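Local coordinates for protein Xaa-Pro Dipeptidase (Alteromonas macleodii, PDB 2QS8) that probably hydrolyses peptides such as Xaa-Pro dipeptides as a metal-dependent carboxypeptidase of the amidohydrolase superfamily, with a TIM-barrel fold, at residues V61-M66 with S357-T362; Y100-S105 with G335-E340; P350-I355 with N389-I394. All blocks are in the same frame, centred on the assembly; numbering follows the deposited sequence.

Contact 1. Residues V61-M66 with S357-T362; sequences VLPGLM and SATMET
Two first torsions bring Met66 and Thr362 together: selenomethionine Met66 has CG anti to its carbonyl carbon (chi1 -64°) with the chain extended beyond, and Thr362 holds OG1 in the crowded position between its backbone N and carbonyl carbon (chi1 48°). The side chains therefore cross obliquely, with the hydroxyl alongside the Met66 chain: Thr362 OG1 lies 3.1 Å from Met66 CB and 3.2 Å from Met66 SE. The same rotation aims Thr362 OG1 back at Thr359 O, to which it donates at 3.0 Å from well above the carbonyl plane. Farther along, the methyl CE of Met66 ends 3.6 Å from that same Thr359 O. An alanine in place of Thr362 would remove OG1 and CG2, and with them the bond to Thr359 O, and would probably leave the Met66 chain less closely held from CB to SE. The segment 61-66 belongs to strand 60-67, which runs from the beta-sandwich domain into the TIM barrel as its first strand, leading to the magnesium ligands His69 and His71; 357-362 spans the bend into helix 360-365. Strand and bend are tied by one backbone bond, Met66 N to Ala358 O at 2.8 Å; it lies in the carbonyl plane but is bent at the hydrogen (135°). Nearer Pro63 the contact is apolar: Thr359 CG2 meets Pro63 CG, 3.3 Å away, the two side chains crossing at about a right angle. Leu65 CD2 lies 4.1 Å from Thr359 CG2, while Thr359 OG1 turns to Ile355 O instead.

Contact 2. Residues Y100-S105 with G335-E340; sequences YVTFKS and GTNWKE
Polar links between the end of helix 88-104 and residues 335-340 run through a water. Ser105 OG (chi1 77°) curls back and donates to Thr102 O at 2.8 Å, approaching above the carbonyl plane, and at the same time accepts from the water, whose oxygen is 3.2 Å away. That water accepts in turn from Trp338 N, a short 2.6 Å from its oxygen, and makes a weak bond to Gly335 O. With three such partners it bridges the helix terminus and the turn leading into helix 339-346. Thr102 OG1 is hydrogen-bonded to His98 O within its own helix.

Nonpolar and steric contacts complete the fit. Thr102 has OG1 beside its backbone N (chi1 -63°), which puts CG2 anti to that N; the side chain meets that of Asn337 at about a right angle. Val101 CG2 stands 4.2 Å from Gly335 N. At the positive phi of Gly335, 102°, a CB would collide with the preceding carbonyl oxygen; the backbone angles alone favour glycine, and a CB would also crowd Val101 CG2. Beside the bridge, Lys339 CG packs over one face of the Trp338 ring.

Helix 88-104 is the crossover of a beta-alpha-beta unit joining parallel strands 60-67 and 107-112. This first beta/alpha unit meets the segment after the last barrel strand, which ends at the magnesium ligand Asp328, the neighbourhood by which a TIM barrel closes, consistent with the amidohydrolase fold.

Contact 3. Residues P350-I355 with N389-I394; sequences PAMKAI and NPIEDI
Where the C-terminal helices of the TIM barrel meet the beta-sandwich domain, helix 351-357 packs against the loop that connects strands 383-386 and 400-405, and the fit is one of methyl groups in shallow hollows. Ile394, with CG1 anti to its backbone N (chi1 -159°) and the chain extended, pushes CD1 into the groove bounded by Ala351 O, Ala354 CB and Ile355 CG1. Ile394 CD1 sits 4.0 Å from Ala354 CB. Ile355 projects the other way past it: Ile355 CD1 enters a notch in the loop, 3.8 Å from Pro390 CB and 4.0 Å from Ile391 CD1, the Ile391 side chain crossing at about a right angle. Ile391 in turn lays CD1 against the helix shoulder at Met352, 3.8 Å from Met352 CA. Between these bumps the small Ala351 lets the loop backbone come close, Ala351 CB lying 3.6 Å from Ile391 O. No hydrogen bond crosses the contact, so shape carries it. Phe341, Val342 and Val345 of helix 339-346 also touch Ile394. An Asx turn opens the loop: Asn389 OD1 accepts from Ile391 N at 2.9 Å, the donor N lying in the plane of the side-chain carbonyl, with the bond bent to 134° at the hydrogen.

How the contacts relate
The contacts cluster where the barrel meets the beta-sandwich domain. The centres of contacts 1 and 2 lie about 13 Å apart. Between contacts 1 and 3 the centres are about 12 Å apart, and between contacts 2 and 3 about 17 Å. In sequence, 61-66 and 100-105 come early and the other segments late, so contact 2 falls within the span of contact 1 and contact 3 crosses contact 1. Contacts 1 and 3 touch, Leu62 CD2 lying 4.0 Å from Ile355 CG2. Phe341 of helix 339-346, which begins in contact 2, reaches both others. Contacts 1 and 2 tie the first beta/alpha unit to the barrel's C-terminal part, and contact 3 ties helix 351-357 to a beta-sandwich loop.

Contact 1. Residues V61-M66 with S357-T362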
# COMPACT_ATOMS: atom_id res chain seq x y z
N VAL A 61 11.16 35.05 42.27
CA VAL A 61 11.77 33.98 41.51
C VAL A 61 10.74 32.89 41.20
O VAL A 61 9.86 32.60 42.02
CB VAL A 61 12.96 33.35 42.29
CG1 VAL A 61 13.51 32.14 41.55
CG2 VAL A 61 14.06 34.40 42.48
N LEU A 62 10.84 32.32 40.00
CA LEU A 62 9.94 31.25 39.59
C LEU A 62 10.76 30.21 38.84
O LEU A 62 11.90 30.45 38.46
CB LEU A 62 8.84 31.78 38.65
CG LEU A 62 8.09 33.08 38.98
CD1 LEU A 62 8.88 34.26 38.46
CD2 LEU A 62 6.71 33.06 38.36
N PRO A 63 10.20 29.01 38.65
CA PRO A 63 11.01 28.04 37.92
C PRO A 63 10.90 28.41 36.44
O PRO A 63 10.01 29.18 36.07
CB PRO A 63 10.35 26.70 38.26
CG PRO A 63 8.93 27.05 38.54
CD PRO A 63 9.00 28.38 39.24
N GLY A 64 11.82 27.91 35.61
CA GLY A 64 11.77 28.23 34.20
C GLY A 64 10.41 27.93 33.59
O GLY A 64 9.83 26.89 33.86
N LEU A 65 9.90 28.85 32.78
CA LEU A 65 8.59 28.65 32.16
C LEU A 65 8.65 27.75 30.90
O LEU A 65 9.68 27.66 30.24
CB LEU A 65 7.99 30.01 31.80
CG LEU A 65 7.83 30.96 33.01
CD1 LEU A 65 7.37 32.33 32.53
CD2 LEU A 65 6.85 30.37 34.01
N MSE A 66 7.53 27.09 30.60
CA MSE A 66 7.45 26.20 29.45
C MSE A 66 6.28 26.50 28.51
O MSE A 66 5.18 26.81 28.96
CB MSE A 66 7.33 24.76 29.94
CG MSE A 66 8.54 24.28 30.68
SE MSE A 66 8.44 22.35 31.07
CE MSE A 66 9.46 22.29 32.74
N SER A 357 0.63 25.81 35.38
CA SER A 357 0.36 25.15 34.12
C SER A 357 1.52 25.32 33.14
O SER A 357 1.58 24.63 32.13
CB SER A 357 -0.92 25.70 33.48
OG SER A 357 -0.66 26.91 32.80
N ALA A 358 2.43 26.24 33.44
CA ALA A 358 3.58 26.48 32.58
C ALA A 358 4.87 26.00 33.23
O ALA A 358 5.96 26.24 32.73
CB ALA A 358 3.68 27.95 32.25
N THR A 359 4.73 25.31 34.36
CA THR A 359 5.87 24.79 35.09
C THR A 359 5.75 23.27 35.33
O THR A 359 6.38 22.48 34.63
CB THR A 359 6.05 25.52 36.45
OG1 THR A 359 4.79 25.63 37.12
CG2 THR A 359 6.59 26.91 36.23
N MSE A 360 4.93 22.87 36.30
CA MSE A 360 4.74 21.45 36.60
C MSE A 360 3.82 20.72 35.62
O MSE A 360 4.04 19.55 35.30
CB MSE A 360 4.18 21.28 38.03
CG MSE A 360 5.21 21.53 39.13
SE MSE A 360 6.67 20.26 38.82
CE MSE A 360 5.71 18.54 38.99
N GLU A 361 2.77 21.38 35.15
CA GLU A 361 1.87 20.72 34.21
C GLU A 361 2.56 20.45 32.88
O GLU A 361 2.38 19.39 32.28
CB GLU A 361 0.61 21.56 34.01
CG GLU A 361 -0.26 21.61 35.26
CD GLU A 361 -0.48 20.22 35.87
OE1 GLU A 361 -1.30 19.46 35.34
OE2 GLU A 361 0.20 19.89 36.87
N THR A 362 3.35 21.42 32.42
CA THR A 362 4.08 21.27 31.18
C THR A 362 5.15 20.21 31.35
O THR A 362 5.39 19.42 30.44
CB THR A 362 4.75 22.59 30.75
OG1 THR A 362 5.45 23.16 31.87
CG2 THR A 362 3.72 23.58 30.23

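Contact 2. Residues Y100-S105 with G335-E340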
# COMPACT_ATOMS: atom_id res chain seq x y z
N TYR A 100 15.90 32.47 20.80
CA TYR A 100 16.58 33.31 21.76
C TYR A 100 15.66 34.32 22.46
O TYR A 100 15.73 34.47 23.69
CB TYR A 100 17.75 34.04 21.11
CG TYR A 100 18.56 34.80 22.12
CD1 TYR A 100 19.25 34.12 23.13
CD2 TYR A 100 18.57 36.19 22.12
CE1 TYR A 100 19.92 34.82 24.13
CE2 TYR A 100 19.24 36.90 23.11
CZ TYR A 100 19.91 36.21 24.11
OH TYR A 100 20.58 36.91 25.09
N VAL A 101 14.81 35.01 21.71
CA VAL A 101 13.92 35.98 22.33
C VAL A 101 12.90 35.30 23.25
O VAL A 101 12.45 35.89 24.23
CB VAL A 101 13.15 36.84 21.28
CG1 VAL A 101 14.14 37.56 20.37
CG2 VAL A 101 12.20 35.97 20.48
N THR A 102 12.54 34.06 22.92
CA THR A 102 11.57 33.32 23.71
C THR A 102 12.23 32.89 25.02
O THR A 102 11.63 32.93 26.09
CB THR A 102 11.08 32.07 22.96
OG1 THR A 102 10.40 32.46 21.76
CG2 THR A 102 10.13 31.26 23.83
N PHE A 103 13.49 32.50 24.90
CA PHE A 103 14.30 32.06 26.02
C PHE A 103 14.55 33.24 26.94
O PHE A 103 14.38 33.14 28.15
CB PHE A 103 15.62 31.49 25.47
CG PHE A 103 16.62 31.09 26.53
CD1 PHE A 103 16.29 30.14 27.49
CD2 PHE A 103 17.89 31.63 26.53
CE1 PHE A 103 17.24 29.74 28.45
CE2 PHE A 103 18.84 31.24 27.48
CZ PHE A 103 18.51 30.30 28.44
N LYS A 104 14.92 34.37 26.35
CA LYS A 104 15.18 35.58 27.11
C LYS A 104 13.94 36.12 27.82
O LYS A 104 14.05 36.84 28.80
CB LYS A 104 15.77 36.65 26.19
CG LYS A 104 15.94 38.02 26.81
CD LYS A 104 16.39 39.04 25.75
CE LYS A 104 16.47 40.46 26.31
NZ LYS A 104 16.83 41.46 25.25
N SER A 105 12.76 35.77 27.33
CA SER A 105 11.53 36.24 27.97
C SER A 105 11.14 35.37 29.17
O SER A 105 10.13 35.61 29.83
CB SER A 105 10.39 36.29 26.96
OG SER A 105 9.86 35.00 26.69
N GLY A 335 8.11 35.69 21.54
CA GLY A 335 8.52 36.60 22.60
C GLY A 335 7.35 37.25 23.31
O GLY A 335 7.51 37.89 24.35
N THR A 336 6.16 37.10 22.75
CA THR A 336 4.97 37.68 23.37
C THR A 336 4.20 36.56 24.10
O THR A 336 3.03 36.70 24.44
CB THR A 336 4.05 38.32 22.30
OG1 THR A 336 3.57 37.31 21.40
CG2 THR A 336 4.83 39.40 21.53
N ASN A 337 4.90 35.45 24.33
CA ASN A 337 4.33 34.28 24.98
C ASN A 337 3.59 34.63 26.28
O ASN A 337 2.54 34.05 26.58
CB ASN A 337 5.42 33.26 25.26
CG ASN A 337 6.28 32.95 24.03
OD1 ASN A 337 6.21 31.85 23.47
ND2 ASN A 337 7.08 33.92 23.61
N TRP A 338 4.14 35.57 27.04
CA TRP A 338 3.56 35.97 28.32
C TRP A 338 2.08 36.35 28.27
O TRP A 338 1.34 36.12 29.25
CB TRP A 338 4.35 37.11 28.94
CG TRP A 338 4.33 38.37 28.12
CD1 TRP A 338 5.18 38.71 27.11
CD2 TRP A 338 3.39 39.44 28.22
NE1 TRP A 338 4.83 39.92 26.58
CE2 TRP A 338 3.73 40.40 27.24
CE3 TRP A 338 2.28 39.68 29.05
CZ2 TRP A 338 3.01 41.58 27.06
CZ3 TRP A 338 1.56 40.86 28.87
CH2 TRP A 338 1.93 41.80 27.88
N LYS A 339 1.64 36.94 27.16
CA LYS A 339 0.25 37.37 27.01
C LYS A 339 -0.74 36.23 27.26
O LYS A 339 -1.88 36.46 27.68
CB LYS A 339 0.01 37.95 25.62
CG LYS A 339 0.86 39.17 25.33
CD LYS A 339 0.55 39.72 23.95
CE LYS A 339 1.45 40.91 23.62
NZ LYS A 339 1.08 41.48 22.29
N GLU A 340 -0.30 35.00 26.99
CA GLU A 340 -1.13 33.82 27.20
C GLU A 340 -1.60 33.73 28.66
O GLU A 340 -2.72 33.29 28.94
CB GLU A 340 -0.35 32.56 26.81
CG GLU A 340 -1.12 31.23 26.86
CD GLU A 340 -2.23 31.12 25.82
OE1 GLU A 340 -2.29 31.96 24.90
OE2 GLU A 340 -3.04 30.17 25.92
O HOH W 1 6.75 35.84 26.89

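Contact 3. Residues P350-I355 with N389-I394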
# COMPACT_ATOMS: atom_id res chain seq x y z
N PRO A 350 -7.19 31.18 37.97
CA PRO A 350 -6.44 32.02 38.92
C PRO A 350 -4.97 32.07 38.54
O PRO A 350 -4.41 31.10 38.04
CB PRO A 350 -6.69 31.32 40.26
CG PRO A 350 -6.95 29.90 39.88
CD PRO A 350 -7.82 30.04 38.66
N ALA A 351 -4.34 33.22 38.78
CA ALA A 351 -2.94 33.42 38.44
C ALA A 351 -1.96 32.30 38.82
O ALA A 351 -1.14 31.89 38.01
CB ALA A 351 -2.46 34.73 39.03
N MSE A 352 -2.04 31.80 40.05
CA MSE A 352 -1.12 30.76 40.49
C MSE A 352 -1.31 29.48 39.70
O MSE A 352 -0.34 28.80 39.37
CB MSE A 352 -1.29 30.50 42.00
CG MSE A 352 -0.45 29.35 42.52
SE MSE A 352 1.46 29.72 42.25
CE MSE A 352 2.05 30.30 44.06
N LYS A 353 -2.56 29.14 39.41
CA LYS A 353 -2.85 27.94 38.65
C LYS A 353 -2.29 28.08 37.24
O LYS A 353 -1.84 27.11 36.64
CB LYS A 353 -4.35 27.69 38.59
CG LYS A 353 -4.77 26.35 39.18
CD LYS A 353 -4.32 26.18 40.63
CE LYS A 353 -4.81 24.85 41.21
NZ LYS A 353 -4.30 24.62 42.59
N ALA A 354 -2.30 29.31 36.73
CA ALA A 354 -1.78 29.59 35.41
C ALA A 354 -0.27 29.36 35.39
O ALA A 354 0.25 28.74 34.47
CB ALA A 354 -2.11 31.02 35.00
N ILE A 355 0.43 29.87 36.40
CA ILE A 355 1.87 29.69 36.46
C ILE A 355 2.24 28.21 36.63
O ILE A 355 3.25 27.75 36.10
CB ILE A 355 2.49 30.49 37.61
CG1 ILE A 355 2.23 31.98 37.40
CG2 ILE A 355 3.98 30.23 37.68
CD1 ILE A 355 2.66 32.86 38.54
N ASN A 389 4.86 41.18 41.64
CA ASN A 389 4.16 39.98 42.08
C ASN A 389 3.26 39.45 40.98
O ASN A 389 2.21 40.02 40.70
CB ASN A 389 3.32 40.29 43.32
CG ASN A 389 2.86 39.03 44.04
OD1 ASN A 389 2.49 38.03 43.40
ND2 ASN A 389 2.86 39.07 45.37
N PRO A 390 3.66 38.34 40.34
CA PRO A 390 2.87 37.73 39.26
C PRO A 390 1.46 37.33 39.67
O PRO A 390 0.54 37.34 38.85
CB PRO A 390 3.72 36.52 38.86
CG PRO A 390 5.11 36.97 39.16
CD PRO A 390 4.95 37.65 40.49
N ILE A 391 1.29 36.98 40.94
CA ILE A 391 -0.02 36.57 41.45
C ILE A 391 -1.04 37.71 41.48
O ILE A 391 -2.25 37.47 41.36
CB ILE A 391 0.10 35.98 42.88
CG1 ILE A 391 1.13 34.85 42.89
CG2 ILE A 391 -1.26 35.47 43.36
CD1 ILE A 391 0.82 33.72 41.95
N GLU A 392 -0.56 38.94 41.62
CA GLU A 392 -1.45 40.10 41.66
C GLU A 392 -1.68 40.73 40.29
O GLU A 392 -2.70 41.39 40.05
CB GLU A 392 -0.89 41.16 42.61
CG GLU A 392 -0.57 40.65 44.01
CD GLU A 392 -0.27 41.77 45.00
OE1 GLU A 392 0.46 42.72 44.62
OE2 GLU A 392 -0.75 41.70 46.15
N ASP A 393 -0.73 40.53 39.39
CA ASP A 393 -0.82 41.07 38.04
C ASP A 393 0.17 40.26 37.20
O ASP A 393 1.32 40.66 37.00
CB ASP A 393 -0.46 42.56 38.03
CG ASP A 393 -0.49 43.17 36.65
OD1 ASP A 393 -1.17 42.61 35.76
OD2 ASP A 393 0.17 44.22 36.45
N ILE A 394 -0.30 39.12 36.72
CA ILE A 394 0.50 38.20 35.93
C ILE A 394 1.10 38.81 34.67
O ILE A 394 2.06 38.27 34.11
CB ILE A 394 -0.32 36.94 35.57
CG1 ILE A 394 0.63 35.79 35.23
CG2 ILE A 394 -1.25 37.22 34.40
CD1 ILE A 394 -0.06 34.43 35.22